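Local coordinates for protein D-psicose 3-epimerase (Agrobacterium tumefaciens, PDB 2HK0) that interconverts D-fructose and D-psicose by epimerisation at C3, probably with the help of a bound metal ion in a TIM-barrel active site, at residues A[122-127]-A[165-170]; A[199-204]-A[225-230]; A[266-271]-A[280-285]. All blocks are in the same frame, centred on the assembly; numbering follows the deposited sequence.

Contact 1: residues A[122-127]-A[165-170]; sequences HTIGGA and INLCIE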
loop_
_atom_site.group_PDB
_atom_site.type_symbol
_atom_site.label_atom_id
_atom_site.label_comp_id
_atom_site.label_asym_id
_atom_site.label_seq_id
_atom_site.Cartn_x
_atom_site.Cartn_y
_atom_site.Cartn_z
ATOM N N HIS A 122 16.566 -11.366 29.644
ATOM C CA HIS A 122 15.748 -12.568 29.500
ATOM C C HIS A 122 15.364 -12.935 28.065
ATOM O O HIS A 122 14.739 -13.975 27.819
ATOM C CB HIS A 122 14.493 -12.413 30.367
ATOM C CG HIS A 122 14.789 -12.434 31.832
ATOM N ND1 HIS A 122 14.772 -13.595 32.573
ATOM C CD2 HIS A 122 15.219 -11.458 32.669
ATOM C CE1 HIS A 122 15.185 -13.334 33.802
ATOM N NE2 HIS A 122 15.464 -12.045 33.883
ATOM N N THR A 123 15.739 -12.082 27.119
ATOM C CA THR A 123 15.438 -12.322 25.707
ATOM C C THR A 123 16.728 -12.272 24.899
ATOM O O THR A 123 17.454 -11.275 24.922
ATOM C CB THR A 123 14.443 -11.268 25.156
ATOM O OG1 THR A 123 13.186 -11.408 25.827
ATOM C CG2 THR A 123 14.215 -11.445 23.659
ATOM N N ILE A 124 17.006 -13.365 24.201
ATOM C CA ILE A 124 18.188 -13.515 23.360
ATOM C C ILE A 124 17.680 -13.840 21.963
ATOM O O ILE A 124 16.850 -14.746 21.799
ATOM C CB ILE A 124 19.056 -14.693 23.863
ATOM C CG1 ILE A 124 19.722 -14.310 25.182
ATOM C CG2 ILE A 124 20.066 -15.102 22.813
ATOM C CD1 ILE A 124 20.618 -13.096 25.095
ATOM N N GLY A 125 18.165 -13.118 20.958
ATOM C CA GLY A 125 17.704 -13.372 19.602
ATOM C C GLY A 125 18.790 -13.370 18.546
ATOM O O GLY A 125 19.928 -12.972 18.800
ATOM N N GLY A 126 18.440 -13.804 17.341
ATOM C CA GLY A 126 19.425 -13.833 16.276
ATOM C C GLY A 126 19.392 -15.162 15.548
ATOM O O GLY A 126 18.523 -15.993 15.805
ATOM N N ALA A 127 20.341 -15.372 14.647
ATOM C CA ALA A 127 20.394 -16.615 13.881
ATOM C C ALA A 127 21.064 -17.695 14.734
ATOM O O ALA A 127 22.094 -18.252 14.346
ATOM C CB ALA A 127 21.173 -16.373 12.593
ATOM N N ILE A 165 15.545 -17.480 30.427
ATOM C CA ILE A 165 15.854 -16.879 29.135
ATOM C C ILE A 165 15.131 -17.552 27.966
ATOM O O ILE A 165 15.122 -18.776 27.861
ATOM C CB ILE A 165 17.397 -16.961 28.858
ATOM C CG1 ILE A 165 18.159 -16.098 29.874
ATOM C CG2 ILE A 165 17.715 -16.553 27.388
ATOM C CD1 ILE A 165 19.699 -16.161 29.740
ATOM N N ASN A 166 14.532 -16.741 27.092
ATOM C CA ASN A 166 13.868 -17.240 25.887
ATOM C C ASN A 166 14.843 -17.067 24.726
ATOM O O ASN A 166 15.470 -16.018 24.606
ATOM C CB ASN A 166 12.591 -16.442 25.579
ATOM C CG ASN A 166 11.443 -16.813 26.501
ATOM O OD1 ASN A 166 11.182 -17.987 26.725
ATOM N ND2 ASN A 166 10.755 -15.815 27.042
ATOM N N LEU A 167 14.974 -18.103 23.898
ATOM C CA LEU A 167 15.843 -18.093 22.726
ATOM C C LEU A 167 14.936 -17.799 21.524
ATOM O O LEU A 167 14.017 -18.572 21.224
ATOM C CB LEU A 167 16.511 -19.469 22.569
ATOM C CG LEU A 167 17.341 -19.900 23.794
ATOM C CD1 LEU A 167 17.833 -21.331 23.642
ATOM C CD2 LEU A 167 18.517 -18.933 23.957
ATOM N N CYS A 168 15.182 -16.685 20.840
ATOM C CA CYS A 168 14.350 -16.307 19.698
ATOM C C CYS A 168 15.104 -16.483 18.387
ATOM O O CYS A 168 16.094 -15.793 18.135
ATOM C CB CYS A 168 13.883 -14.863 19.870
ATOM S SG CYS A 168 12.989 -14.636 21.435
ATOM N N ILE A 169 14.619 -17.418 17.571
ATOM C CA ILE A 169 15.212 -17.786 16.286
ATOM C C ILE A 169 14.804 -16.816 15.192
ATOM O O ILE A 169 13.637 -16.774 14.792
ATOM C CB ILE A 169 14.760 -19.205 15.883
ATOM C CG1 ILE A 169 14.934 -20.148 17.083
ATOM C CG2 ILE A 169 15.553 -19.695 14.660
ATOM C CD1 ILE A 169 16.357 -20.235 17.619
ATOM N N GLU A 170 15.775 -16.060 14.687
ATOM C CA GLU A 170 15.475 -15.053 13.670
ATOM C C GLU A 170 15.381 -15.593 12.258
ATOM O O GLU A 170 16.253 -16.332 11.804
ATOM C CB GLU A 170 16.513 -13.920 13.723
ATOM C CG GLU A 170 16.206 -12.730 12.803
ATOM C CD GLU A 170 17.173 -11.555 13.007
ATOM O OE1 GLU A 170 18.311 -11.790 13.469
ATOM O OE2 GLU A 170 16.802 -10.400 12.693
#
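The carboxylate of Glu170 and the peptide of Gly126 are the flat groups that meet here: OE1 lies against Gly126 CA at 3.6 Å, while the Glu170 backbone N reaches Gly126 O at 3.0 Å from well above the carbonyl plane, 53° out of it. CG stands anti to the backbone N of Glu170 (chi1 -173°) and the chain runs extended beyond it, carrying the carboxylate past Gly126. Glycine suits this place because at its backbone angles a CB would jam against Gly125 O. Further back, the peptides of this beta-alpha-beta unit, two parallel strands joined through helix 142-162, meet more squarely. The Asn166 carbonyl points almost straight at Ile124 N (3.1 Å), and Cys168 N reaches Ile124 O at 2.7 Å. Toward the helices, Ile124 CG1 packs on Ile165 CG2 at 3.7 Å. On the barrel's inner face the compact Thr123 CG2 and Cys168 SG come within 4.1 Å of each other, both residues also touching His227. The ladder, well formed from His122 to Cys168, loosens at Gly126, whose N bonds Cys168 O weakly, just where Glu170 turns inward. There Glu170 OE2 lies close to Asp203 OD2; such paired carboxylates are consistent with a metal site.

Contact 2: residues A[199-204]-A[225-230]; sequences KVMLDT and LGHFHT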
loop_
_atom_site.group_PDB
_atom_site.type_symbol
_atom_site.label_atom_id
_atom_site.label_comp_id
_atom_site.label_asym_id
_atom_site.label_seq_id
_atom_site.Cartn_x
_atom_site.Cartn_y
_atom_site.Cartn_z
ATOM N N LYS A 199 11.450 -19.518 20.709
ATOM C CA LYS A 199 10.452 -18.756 19.975
ATOM C C LYS A 199 10.926 -18.317 18.592
ATOM O O LYS A 199 12.121 -18.376 18.270
ATOM C CB LYS A 199 10.112 -17.493 20.782
ATOM C CG LYS A 199 9.688 -17.743 22.230
ATOM C CD LYS A 199 8.319 -18.397 22.281
ATOM C CE LYS A 199 7.987 -18.927 23.679
ATOM N NZ LYS A 199 8.136 -17.875 24.710
ATOM N N VAL A 200 9.980 -17.846 17.787
ATOM C CA VAL A 200 10.297 -17.364 16.456
ATOM C C VAL A 200 10.536 -15.867 16.553
ATOM O O VAL A 200 9.916 -15.182 17.372
ATOM C CB VAL A 200 9.137 -17.613 15.457
ATOM C CG1 VAL A 200 9.460 -16.977 14.112
ATOM C CG2 VAL A 200 8.935 -19.119 15.260
HETATM N N MSE A 201 11.434 -15.364 15.712
HETATM C CA MSE A 201 11.741 -13.933 15.688
HETATM C C MSE A 201 11.658 -13.411 14.258
HETATM O O MSE A 201 12.257 -13.991 13.343
HETATM C CB MSE A 201 13.140 -13.709 16.242
HETATM C CG MSE A 201 13.621 -12.315 16.130
HETATM SE SE MSE A 201 15.396 -12.167 16.883
HETATM C CE MSE A 201 15.849 -10.415 16.141
ATOM N N LEU A 202 10.913 -12.326 14.060
ATOM C CA LEU A 202 10.754 -11.735 12.727
ATOM C C LEU A 202 11.372 -10.338 12.663
ATOM O O LEU A 202 11.463 -9.634 13.671
ATOM C CB LEU A 202 9.266 -11.667 12.344
ATOM C CG LEU A 202 8.545 -13.020 12.325
ATOM C CD1 LEU A 202 7.068 -12.835 11.936
ATOM C CD2 LEU A 202 9.260 -13.958 11.344
ATOM N N ASP A 203 11.748 -9.928 11.458
ATOM C CA ASP A 203 12.417 -8.644 11.244
ATOM C C ASP A 203 11.847 -8.032 9.948
ATOM O O ASP A 203 11.907 -8.662 8.891
ATOM C CB ASP A 203 13.912 -8.948 11.127
ATOM C CG ASP A 203 14.762 -7.719 10.923
ATOM O OD1 ASP A 203 14.314 -6.787 10.220
ATOM O OD2 ASP A 203 15.899 -7.710 11.440
ATOM N N THR A 204 11.295 -6.817 10.024
ATOM C CA THR A 204 10.700 -6.213 8.841
ATOM C C THR A 204 11.618 -6.135 7.638
ATOM O O THR A 204 11.160 -6.291 6.515
ATOM C CB THR A 204 10.106 -4.817 9.123
ATOM O OG1 THR A 204 11.109 -3.952 9.672
ATOM C CG2 THR A 204 8.940 -4.948 10.088
ATOM N N LEU A 225 5.695 -15.922 18.395
ATOM C CA LEU A 225 6.491 -14.723 18.121
ATOM C C LEU A 225 7.047 -14.263 19.458
ATOM O O LEU A 225 6.284 -13.831 20.327
ATOM C CB LEU A 225 5.625 -13.601 17.528
ATOM C CG LEU A 225 6.198 -12.657 16.447
ATOM C CD1 LEU A 225 5.701 -11.251 16.696
ATOM C CD2 LEU A 225 7.669 -12.690 16.371
ATOM N N GLY A 226 8.365 -14.339 19.620
ATOM C CA GLY A 226 8.968 -13.931 20.878
ATOM C C GLY A 226 9.779 -12.647 20.853
ATOM O O GLY A 226 10.059 -12.081 21.907
ATOM N N HIS A 227 10.147 -12.181 19.660
ATOM C CA HIS A 227 10.947 -10.963 19.512
ATOM C C HIS A 227 10.681 -10.395 18.106
ATOM O O HIS A 227 10.335 -11.140 17.185
ATOM C CB HIS A 227 12.430 -11.310 19.698
ATOM C CG HIS A 227 13.275 -10.161 20.151
ATOM N ND1 HIS A 227 12.870 -9.277 21.131
ATOM C CD2 HIS A 227 14.521 -9.772 19.784
ATOM C CE1 HIS A 227 13.828 -8.392 21.347
ATOM N NE2 HIS A 227 14.842 -8.670 20.542
ATOM N N PHE A 228 10.840 -9.086 17.939
ATOM C CA PHE A 228 10.535 -8.429 16.666
ATOM C C PHE A 228 11.495 -7.272 16.382
ATOM O O PHE A 228 11.757 -6.438 17.255
ATOM C CB PHE A 228 9.093 -7.894 16.739
ATOM C CG PHE A 228 8.481 -7.521 15.404
ATOM C CD1 PHE A 228 8.218 -8.487 14.444
ATOM C CD2 PHE A 228 8.081 -6.206 15.153
ATOM C CE1 PHE A 228 7.557 -8.161 13.250
ATOM C CE2 PHE A 228 7.419 -5.858 13.963
ATOM C CZ PHE A 228 7.155 -6.835 13.012
ATOM N N HIS A 229 12.001 -7.219 15.155
ATOM C CA HIS A 229 12.915 -6.158 14.743
ATOM C C HIS A 229 12.258 -5.295 13.668
ATOM O O HIS A 229 11.541 -5.812 12.799
ATOM C CB HIS A 229 14.212 -6.758 14.175
ATOM C CG HIS A 229 15.233 -7.089 15.217
ATOM N ND1 HIS A 229 16.510 -7.501 14.902
ATOM C CD2 HIS A 229 15.188 -7.000 16.566
ATOM C CE1 HIS A 229 17.211 -7.643 16.011
ATOM N NE2 HIS A 229 16.431 -7.343 17.036
ATOM N N THR A 230 12.528 -3.992 13.702
ATOM C CA THR A 230 11.948 -3.078 12.727
ATOM C C THR A 230 12.964 -2.186 12.017
ATOM O O THR A 230 14.031 -1.870 12.553
ATOM C CB THR A 230 10.930 -2.159 13.375
ATOM O OG1 THR A 230 11.546 -1.516 14.496
ATOM C CG2 THR A 230 9.705 -2.956 13.835
#
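A chi1 of 174° and an extended chain carry Met201, modelled as selenomethionine, alongside His227 and bring SE to the edge of that ring, 3.9 Å from CD2. Its terminal methyl goes on to lie over a face of the His229 imidazole, although the modelled approach is too short to be exact. The long, unbranched chain suits a place that spans two rings. Asp203 has its CG anti to the backbone N, which sets OD2 near the plane of the His229 ring at its edge, 3.5 Å from ND1, with carboxylate and ring planes 76° apart. Asp203 is also the N-cap of helix 204-210, its OD1 accepting Phe205 N-H. These residues face the inside of an eight-stranded TIM barrel, in which 199-203 and 225-230 are neighbouring parallel strands. There the two oxygens of Glu54 each take one histidine NE2, those of His227 and His229, which would restrain the rotation of both rings. The outward face is apolar: Leu202 CB touches Phe228 CD1 at 4.0 Å, and Leu225 CD2 lies across Leu202 at 4.2 Å from its CG. Phe228 and Leu225 pack against Leu252 of helix 245-254, Phe228 also against Ile248. Backbone bonds hold the strands, Gly226 N to Val200 O and His229 N to Leu202 O, both 2.9 Å, while Gly226, lacking a side chain, leaves room for Lys199 CB, 3.7 Å from its CA.

Contact 3: residues A[266-271]-A[280-285]; sequences FVKTGG and WRDLSG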
loop_
_atom_site.group_PDB
_atom_site.type_symbol
_atom_site.label_atom_id
_atom_site.label_comp_id
_atom_site.label_asym_id
_atom_site.label_seq_id
_atom_site.Cartn_x
_atom_site.Cartn_y
_atom_site.Cartn_z
ATOM N N PHE A 266 20.407 0.938 10.303
ATOM C CA PHE A 266 21.808 0.994 9.899
ATOM C C PHE A 266 21.825 1.975 8.722
ATOM O O PHE A 266 21.477 1.616 7.590
ATOM C CB PHE A 266 22.293 -0.395 9.461
ATOM C CG PHE A 266 22.445 -1.392 10.600
ATOM C CD1 PHE A 266 23.473 -1.256 11.535
ATOM C CD2 PHE A 266 21.585 -2.491 10.704
ATOM C CE1 PHE A 266 23.650 -2.208 12.563
ATOM C CE2 PHE A 266 21.745 -3.443 11.715
ATOM C CZ PHE A 266 22.784 -3.303 12.654
ATOM N N VAL A 267 22.225 3.212 9.002
ATOM C CA VAL A 267 22.233 4.256 8.000
ATOM C C VAL A 267 23.608 4.923 7.776
ATOM O O VAL A 267 23.718 5.850 6.973
ATOM C CB VAL A 267 21.189 5.351 8.372
ATOM C CG1 VAL A 267 19.768 4.732 8.470
ATOM C CG2 VAL A 267 21.569 6.000 9.697
ATOM N N LYS A 268 24.642 4.447 8.463
ATOM C CA LYS A 268 25.984 5.012 8.318
ATOM C C LYS A 268 26.983 4.108 7.593
ATOM O O LYS A 268 27.126 2.927 7.921
ATOM C CB LYS A 268 26.544 5.375 9.696
ATOM C CG LYS A 268 25.826 6.549 10.368
ATOM C CD LYS A 268 26.087 7.863 9.625
ATOM C CE LYS A 268 25.438 9.061 10.346
ATOM N NZ LYS A 268 25.796 10.399 9.742
ATOM N N THR A 269 27.676 4.675 6.605
ATOM C CA THR A 269 28.677 3.932 5.846
ATOM C C THR A 269 29.960 3.879 6.653
ATOM O O THR A 269 30.134 4.650 7.599
ATOM C CB THR A 269 29.077 4.636 4.542
ATOM O OG1 THR A 269 29.825 5.816 4.876
ATOM C CG2 THR A 269 27.856 5.018 3.719
ATOM N N GLY A 270 30.862 2.980 6.263
ATOM C CA GLY A 270 32.151 2.871 6.930
ATOM C C GLY A 270 32.287 1.927 8.116
ATOM O O GLY A 270 31.315 1.577 8.793
ATOM N N GLY A 271 33.527 1.525 8.373
ATOM C CA GLY A 271 33.810 0.628 9.474
ATOM C C GLY A 271 33.320 -0.772 9.190
ATOM O O GLY A 271 32.819 -1.066 8.106
ATOM N N TRP A 280 26.464 0.801 1.740
ATOM C CA TRP A 280 27.360 1.424 0.770
ATOM C C TRP A 280 27.175 2.927 0.623
ATOM O O TRP A 280 28.119 3.623 0.289
ATOM C CB TRP A 280 27.205 0.756 -0.610
ATOM C CG TRP A 280 27.325 -0.757 -0.588
ATOM C CD1 TRP A 280 26.409 -1.658 -1.069
ATOM C CD2 TRP A 280 28.392 -1.538 -0.027
ATOM N NE1 TRP A 280 26.840 -2.942 -0.839
ATOM C CE2 TRP A 280 28.051 -2.900 -0.201
ATOM C CE3 TRP A 280 29.601 -1.218 0.609
ATOM C CZ2 TRP A 280 28.876 -3.947 0.235
ATOM C CZ3 TRP A 280 30.427 -2.263 1.047
ATOM C CH2 TRP A 280 30.059 -3.611 0.856
ATOM N N ARG A 281 25.964 3.413 0.871
ATOM C CA ARG A 281 25.668 4.832 0.765
ATOM C C ARG A 281 25.059 5.310 2.070
ATOM O O ARG A 281 24.387 4.554 2.768
ATOM C CB ARG A 281 24.660 5.098 -0.358
ATOM C CG ARG A 281 23.266 4.523 -0.065
ATOM C CD ARG A 281 22.384 4.567 -1.292
ATOM N NE ARG A 281 20.985 4.236 -1.023
ATOM C CZ ARG A 281 20.527 3.004 -0.823
ATOM N NH1 ARG A 281 21.357 1.974 -0.858
ATOM N NH2 ARG A 281 19.232 2.800 -0.615
ATOM N N ASP A 282 25.290 6.576 2.385
ATOM C CA ASP A 282 24.755 7.168 3.588
ATOM C C ASP A 282 23.243 7.324 3.463
ATOM O O ASP A 282 22.746 7.781 2.440
ATOM C CB ASP A 282 25.392 8.539 3.811
ATOM C CG ASP A 282 24.827 9.238 5.019
ATOM O OD1 ASP A 282 24.824 8.626 6.094
ATOM O OD2 ASP A 282 24.383 10.396 4.899
ATOM N N LEU A 283 22.515 6.938 4.503
ATOM C CA LEU A 283 21.068 7.069 4.496
ATOM C C LEU A 283 20.610 7.888 5.697
ATOM O O LEU A 283 19.425 7.879 6.044
ATOM C CB LEU A 283 20.390 5.684 4.501
ATOM C CG LEU A 283 20.385 4.906 3.177
ATOM C CD1 LEU A 283 19.813 3.509 3.390
ATOM C CD2 LEU A 283 19.556 5.644 2.144
ATOM N N SER A 284 21.552 8.597 6.319
ATOM C CA SER A 284 21.255 9.441 7.483
ATOM C C SER A 284 21.027 10.883 7.049
ATOM O O SER A 284 20.468 11.683 7.797
ATOM C CB SER A 284 22.422 9.437 8.466
ATOM O OG SER A 284 23.514 10.184 7.939
ATOM N N GLY A 285 21.475 11.204 5.837
ATOM C CA GLY A 285 21.345 12.556 5.330
ATOM C C GLY A 285 22.423 13.410 5.967
ATOM O O GLY A 285 22.180 14.564 6.306
HETATM O O HOH W 1 27.296 7.503 6.623
#
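Lys268 and Asp282 lie side by side and point the same way, yet it is Ser284 that takes the ammonium group: Lys268 NZ bonds Ser284 OG at 2.9 Å, while Asp282 OD1 stays 4.2 Å from NZ, beyond a salt bridge. The lysine is folded back at chi2 (-68°), which returns its end to the opposite loop, and NZ finds a second acceptor in Ala287 O. Ser284 OG donates to Asp282 OD1 at 2.7 Å, on the syn lone pair, and accepts from Ala287 N; a hydroxyl can give one hydrogen bond and accept two, as this place asks. Asp282 OD1 also draws a weak bond from Ser284 N, closing an Asx turn, and a water linking it to Thr269 N. Both segments belong to the excursion between the last barrel strand, 260-263, and helix 289-307, and flank the short helix 271-276. Beside the polar row, Val267 crosses Leu283 at a slant, CB to CB at 4.0 Å, and its CG2 rests on Ser284 CB at 3.7 Å; the branched Val267 also touches Met292 of helix 289-307. Leu283 N gives a nearly straight bond (175°) to Val267 O. Thr269 turns its methyl, CG2, onto the backbone at Asp282 N, 3.3 Å away. Arg281 NH1 forms a salt bridge with Glu210 of the second subunit, and Trp280 NE1 bonds Arg174 O of that subunit.

Contacts 1 and 2 belong to the barrel wall, their centres about 9 Å apart, and are joined because strands 166-170 and 198-203 are neighbours: Ile169 probably bonds through N and O to the backbones of Lys199 and Met201. Both divide into an apolar outer face and an inner one that carries the polar and charged groups among a few apolar ones, but contact 2 is more deeply buried and supplies histidines and an aspartate where contact 1 brings one glutamate. The centre of contact 3 lies about 20 Å from the centre of the chain. There loops are tied by one backbone bond, side-chain hydrogen bonds and a water, without a sheet, beside residues that meet another subunit.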